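Local coordinates for Rev protein (Borrelia burgdorferi, PDB 5EQZ) that is of unknown function but is encoded on a plasmid of the Lyme disease spirochaete, is probably a lipoprotein, and folds as an elongated all-helical bundle, at residues Glu12-Leu26 against Leu57-Lys71. Numbering follows the deposited sequence.
Sequences EKKEIDSLMEDVLAL and LKEKLLNLQNSFQDK
Ile16 and Leu64 interlock two nearly parallel helices, 12-24 and 57-71, whose axes come within 9.5 Å and cross at 17°. The packing is knobs-into-holes, as in coiled coils, and 57-71 lies in a predicted one (35-92): Ile16 sits among Leu57, Lys60, Leu61 and Leu64, and Leu64 among Ile16, Leu19, Met20 and Val23. Ile16 CD1 reaches Leu61 CG at 3.7 Å, while CG2, anti to the backbone N, rests over the backbone O and CB of Lys60. Leu64 sends CD1 against the Met20 backbone, 3.7 Å from Met20 CA, and turns CD2 to Leu19 CD2. Met20 reaches across to the Asn63-Leu64 turn: with bends at chi2 (67°) and chi3 (97°), its methyl CE lies 3.3 Å from Asn63 C, and SD passes beside the Ser67 hydroxyl. Further along, Val23 CG1 meets the Phe68 backbone at CA, 3.6 Å away, and Leu26 CD1 approaches the Phe68 ring obliquely. Ile42 of helix 32-48 touches both Leu19 and Phe68, making this seam part of a three-helix packing.

Polar groups flank the seam. Lys60 lays its CE beside Lys13 CB, then bends at chi3 and chi4 to bring NZ to Asp17 OD1 (3.0 Å), a salt bridge with a weak hydrogen bond. Lys71 runs its chain past Val23 O. Its NZ donates to Leu26 O at 3.1 Å, almost in line with the C=O, and to Leu24 O at 3.2 Å from above the carbonyl plane; a water bridges NZ and Leu24 O. The interlocked apolar side chains probably fix the helix spacing, while the Lys71 ammonium ties down carbonyls where the first helix gives way to loop, and its charge probably complements the negative end of that helix's dipole.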
# COMPACT_ATOMS: atom_id res chain seq x y z
N GLU A 12 -13.99 -18.74 14.21
CA GLU A 12 -13.39 -18.53 12.90
C GLU A 12 -13.99 -17.31 12.21
O GLU A 12 -13.27 -16.55 11.55
CB GLU A 12 -13.59 -19.78 12.04
CG GLU A 12 -12.81 -21.01 12.51
CD GLU A 12 -13.52 -21.78 13.63
OE1 GLU A 12 -14.63 -21.38 14.04
OE2 GLU A 12 -12.95 -22.80 14.08
N LYS A 13 -15.31 -17.12 12.32
CA LYS A 13 -15.93 -15.94 11.72
C LYS A 13 -15.44 -14.67 12.38
O LYS A 13 -15.30 -13.65 11.70
CB LYS A 13 -17.45 -16.04 11.80
CG LYS A 13 -18.03 -17.12 10.89
CD LYS A 13 -19.49 -17.35 11.16
CE LYS A 13 -20.09 -18.31 10.14
NZ LYS A 13 -21.51 -18.65 10.47
N LYS A 14 -15.20 -14.69 13.69
CA LYS A 14 -14.64 -13.51 14.36
C LYS A 14 -13.23 -13.21 13.87
O LYS A 14 -12.87 -12.04 13.68
CB LYS A 14 -14.66 -13.70 15.88
CG LYS A 14 -16.05 -13.71 16.48
CD LYS A 14 -15.95 -13.76 18.01
CE LYS A 14 -17.32 -13.89 18.61
NZ LYS A 14 -17.30 -14.38 20.00
N GLU A 15 -12.44 -14.26 13.62
CA GLU A 15 -11.10 -14.05 13.07
C GLU A 15 -11.17 -13.33 11.74
O GLU A 15 -10.44 -12.36 11.50
CB GLU A 15 -10.38 -15.39 12.90
CG GLU A 15 -10.09 -16.14 14.18
CD GLU A 15 -9.26 -17.39 13.92
OE1 GLU A 15 -9.81 -18.40 13.41
OE2 GLU A 15 -8.05 -17.35 14.21
N ILE A 16 -12.05 -13.80 10.86
CA ILE A 16 -12.19 -13.18 9.55
C ILE A 16 -12.65 -11.74 9.68
O ILE A 16 -12.10 -10.84 9.04
CB ILE A 16 -13.15 -14.01 8.67
CG1 ILE A 16 -12.61 -15.42 8.46
CG2 ILE A 16 -13.39 -13.31 7.32
CD1 ILE A 16 -13.63 -16.35 7.86
N ASP A 17 -13.66 -11.50 10.54
CA ASP A 17 -14.20 -10.15 10.70
C ASP A 17 -13.12 -9.16 11.13
O ASP A 17 -13.03 -8.05 10.60
CB ASP A 17 -15.30 -10.13 11.76
CG ASP A 17 -16.58 -10.81 11.32
OD1 ASP A 17 -16.77 -11.14 10.13
OD2 ASP A 17 -17.42 -11.01 12.22
N SER A 18 -12.33 -9.54 12.14
CA SER A 18 -11.30 -8.65 12.66
C SER A 18 -10.29 -8.30 11.57
O SER A 18 -9.92 -7.14 11.40
CB SER A 18 -10.61 -9.30 13.86
OG SER A 18 -9.60 -8.45 14.38
N LEU A 19 -9.83 -9.31 10.83
CA LEU A 19 -8.90 -9.04 9.74
C LEU A 19 -9.55 -8.20 8.65
O LEU A 19 -8.90 -7.32 8.07
CB LEU A 19 -8.37 -10.37 9.19
CG LEU A 19 -7.22 -10.34 8.20
CD1 LEU A 19 -6.08 -9.45 8.72
CD2 LEU A 19 -6.72 -11.77 7.97
N MET A 20 -10.84 -8.43 8.37
CA MET A 20 -11.55 -7.63 7.38
C MET A 20 -11.57 -6.15 7.79
O MET A 20 -11.33 -5.26 6.97
CB MET A 20 -12.99 -8.15 7.20
CG MET A 20 -13.82 -7.25 6.25
SD MET A 20 -13.27 -7.28 4.53
CE MET A 20 -14.34 -8.46 3.80
N GLU A 21 -11.85 -5.87 9.07
CA GLU A 21 -11.90 -4.47 9.51
C GLU A 21 -10.54 -3.80 9.36
O GLU A 21 -10.47 -2.63 8.96
CB GLU A 21 -12.39 -4.36 10.96
CG GLU A 21 -13.82 -4.91 11.24
CD GLU A 21 -14.91 -4.19 10.45
OE1 GLU A 21 -14.64 -3.14 9.83
OE2 GLU A 21 -16.06 -4.68 10.43
N ASP A 22 -9.46 -4.53 9.64
CA ASP A 22 -8.12 -3.99 9.44
C ASP A 22 -7.83 -3.75 7.97
O ASP A 22 -7.27 -2.71 7.60
CB ASP A 22 -7.07 -4.94 10.04
CG ASP A 22 -7.02 -4.91 11.55
OD1 ASP A 22 -7.32 -3.87 12.16
OD2 ASP A 22 -6.62 -5.94 12.14
N VAL A 23 -8.21 -4.70 7.10
CA VAL A 23 -7.99 -4.56 5.66
C VAL A 23 -8.77 -3.37 5.11
O VAL A 23 -8.26 -2.60 4.28
CB VAL A 23 -8.37 -5.86 4.93
CG1 VAL A 23 -8.55 -5.65 3.42
CG2 VAL A 23 -7.33 -6.93 5.21
N LEU A 24 -9.99 -3.16 5.59
CA LEU A 24 -10.80 -2.04 5.11
C LEU A 24 -10.22 -0.69 5.52
O LEU A 24 -10.58 0.32 4.91
CB LEU A 24 -12.24 -2.17 5.62
CG LEU A 24 -13.05 -3.32 5.03
CD1 LEU A 24 -14.43 -3.37 5.68
CD2 LEU A 24 -13.16 -3.22 3.51
N ALA A 25 -9.35 -0.65 6.53
CA ALA A 25 -8.70 0.59 6.97
C ALA A 25 -7.40 0.89 6.22
O ALA A 25 -6.81 1.96 6.45
CB ALA A 25 -8.40 0.53 8.47
N LEU A 26 -6.95 -0.03 5.37
CA LEU A 26 -5.80 0.24 4.51
C LEU A 26 -6.09 1.46 3.64
O LEU A 26 -7.20 1.63 3.12
CB LEU A 26 -5.51 -0.97 3.63
CG LEU A 26 -4.85 -2.19 4.28
CD1 LEU A 26 -4.91 -3.40 3.33
CD2 LEU A 26 -3.42 -1.90 4.69
N LEU A 57 -19.16 -18.82 6.04
CA LEU A 57 -17.73 -18.67 6.30
C LEU A 57 -16.95 -18.54 5.00
O LEU A 57 -16.03 -17.71 4.90
CB LEU A 57 -17.22 -19.85 7.13
CG LEU A 57 -15.76 -19.73 7.57
CD1 LEU A 57 -15.58 -20.22 8.98
CD2 LEU A 57 -14.86 -20.50 6.63
N LYS A 58 -17.26 -19.37 4.00
CA LYS A 58 -16.57 -19.29 2.71
C LYS A 58 -16.81 -17.95 2.04
O LYS A 58 -15.89 -17.35 1.47
CB LYS A 58 -17.02 -20.44 1.80
N GLU A 59 -18.05 -17.45 2.10
CA GLU A 59 -18.34 -16.14 1.52
C GLU A 59 -17.56 -15.04 2.24
O GLU A 59 -17.03 -14.11 1.60
CB GLU A 59 -19.84 -15.87 1.55
CG GLU A 59 -20.19 -14.40 1.41
CD GLU A 59 -21.54 -14.19 0.77
OE1 GLU A 59 -21.77 -13.07 0.24
OE2 GLU A 59 -22.37 -15.13 0.78
N LYS A 60 -17.47 -15.12 3.57
CA LYS A 60 -16.71 -14.12 4.32
C LYS A 60 -15.24 -14.11 3.92
O LYS A 60 -14.63 -13.04 3.79
CB LYS A 60 -16.86 -14.35 5.83
CG LYS A 60 -18.23 -14.00 6.35
CD LYS A 60 -18.48 -14.52 7.75
CE LYS A 60 -18.18 -13.50 8.81
NZ LYS A 60 -19.09 -12.30 8.71
N LEU A 61 -14.66 -15.30 3.74
CA LEU A 61 -13.27 -15.39 3.30
C LEU A 61 -13.10 -14.82 1.90
O LEU A 61 -12.10 -14.14 1.61
CB LEU A 61 -12.82 -16.85 3.32
CG LEU A 61 -12.24 -17.36 4.63
CD1 LEU A 61 -12.00 -18.85 4.52
CD2 LEU A 61 -10.95 -16.61 4.95
N LEU A 62 -14.04 -15.10 1.00
CA LEU A 62 -13.98 -14.52 -0.34
C LEU A 62 -14.08 -13.00 -0.30
O LEU A 62 -13.32 -12.30 -0.98
CB LEU A 62 -15.09 -15.12 -1.21
CG LEU A 62 -15.01 -14.75 -2.69
CD1 LEU A 62 -13.70 -15.23 -3.29
CD2 LEU A 62 -16.20 -15.31 -3.47
N ASN A 63 -15.00 -12.47 0.51
CA ASN A 63 -15.08 -11.02 0.66
C ASN A 63 -13.77 -10.45 1.19
O ASN A 63 -13.32 -9.39 0.75
CB ASN A 63 -16.26 -10.66 1.56
CG ASN A 63 -17.59 -10.98 0.91
OD1 ASN A 63 -17.69 -11.11 -0.31
ND2 ASN A 63 -18.64 -11.08 1.73
N LEU A 64 -13.14 -11.14 2.15
CA LEU A 64 -11.88 -10.67 2.71
C LEU A 64 -10.78 -10.60 1.65
O LEU A 64 -10.04 -9.61 1.57
CB LEU A 64 -11.47 -11.56 3.88
CG LEU A 64 -10.07 -11.35 4.43
CD1 LEU A 64 -9.91 -9.94 5.00
CD2 LEU A 64 -9.72 -12.44 5.46
N GLN A 65 -10.65 -11.64 0.83
CA GLN A 65 -9.66 -11.58 -0.24
C GLN A 65 -10.00 -10.49 -1.26
O GLN A 65 -9.12 -9.74 -1.69
CB GLN A 65 -9.52 -12.93 -0.94
CG GLN A 65 -9.26 -14.10 -0.00
CD GLN A 65 -9.67 -15.43 -0.62
OE1 GLN A 65 -9.13 -15.83 -1.64
NE2 GLN A 65 -10.62 -16.12 -0.01
N ASN A 66 -11.28 -10.38 -1.65
CA ASN A 66 -11.66 -9.37 -2.64
C ASN A 66 -11.32 -7.97 -2.15
O ASN A 66 -10.77 -7.14 -2.90
CB ASN A 66 -13.14 -9.46 -2.98
CG ASN A 66 -13.48 -10.70 -3.78
OD1 ASN A 66 -12.61 -11.33 -4.38
ND2 ASN A 66 -14.76 -11.05 -3.81
N SER A 67 -11.64 -7.67 -0.89
CA SER A 67 -11.37 -6.34 -0.35
C SER A 67 -9.87 -6.06 -0.30
O SER A 67 -9.43 -4.95 -0.61
CB SER A 67 -11.98 -6.18 1.04
OG SER A 67 -13.39 -6.08 0.95
N PHE A 68 -9.08 -7.06 0.08
CA PHE A 68 -7.64 -6.85 0.11
C PHE A 68 -7.10 -6.57 -1.29
O PHE A 68 -6.30 -5.65 -1.48
CB PHE A 68 -6.91 -8.05 0.70
CG PHE A 68 -5.42 -7.88 0.69
CD1 PHE A 68 -4.80 -7.13 1.69
CD2 PHE A 68 -4.64 -8.41 -0.32
CE1 PHE A 68 -3.42 -6.93 1.67
CE2 PHE A 68 -3.26 -8.21 -0.35
CZ PHE A 68 -2.66 -7.47 0.66
N GLN A 69 -7.50 -7.37 -2.27
CA GLN A 69 -7.01 -7.13 -3.63
C GLN A 69 -7.40 -5.74 -4.12
O GLN A 69 -6.64 -5.11 -4.86
CB GLN A 69 -7.53 -8.22 -4.56
CG GLN A 69 -6.83 -9.58 -4.36
CD GLN A 69 -5.31 -9.52 -4.58
OE1 GLN A 69 -4.82 -8.86 -5.51
NE2 GLN A 69 -4.57 -10.21 -3.73
N ASP A 70 -8.56 -5.23 -3.70
CA ASP A 70 -8.95 -3.90 -4.14
C ASP A 70 -8.13 -2.82 -3.44
O ASP A 70 -7.77 -1.81 -4.06
CB ASP A 70 -10.43 -3.68 -3.91
CG ASP A 70 -11.30 -4.55 -4.80
OD1 ASP A 70 -10.82 -5.02 -5.86
OD2 ASP A 70 -12.46 -4.76 -4.44
N LYS A 71 -7.83 -3.02 -2.16
CA LYS A 71 -6.92 -2.11 -1.47
C LYS A 71 -5.52 -2.17 -2.08
O LYS A 71 -4.85 -1.14 -2.23
CB LYS A 71 -6.86 -2.43 0.02
CG LYS A 71 -8.16 -2.12 0.76
CD LYS A 71 -8.48 -0.63 0.74
CE LYS A 71 -9.89 -0.35 1.28
NZ LYS A 71 -9.98 1.00 1.88
O HOH W 1 -12.58 0.69 2.96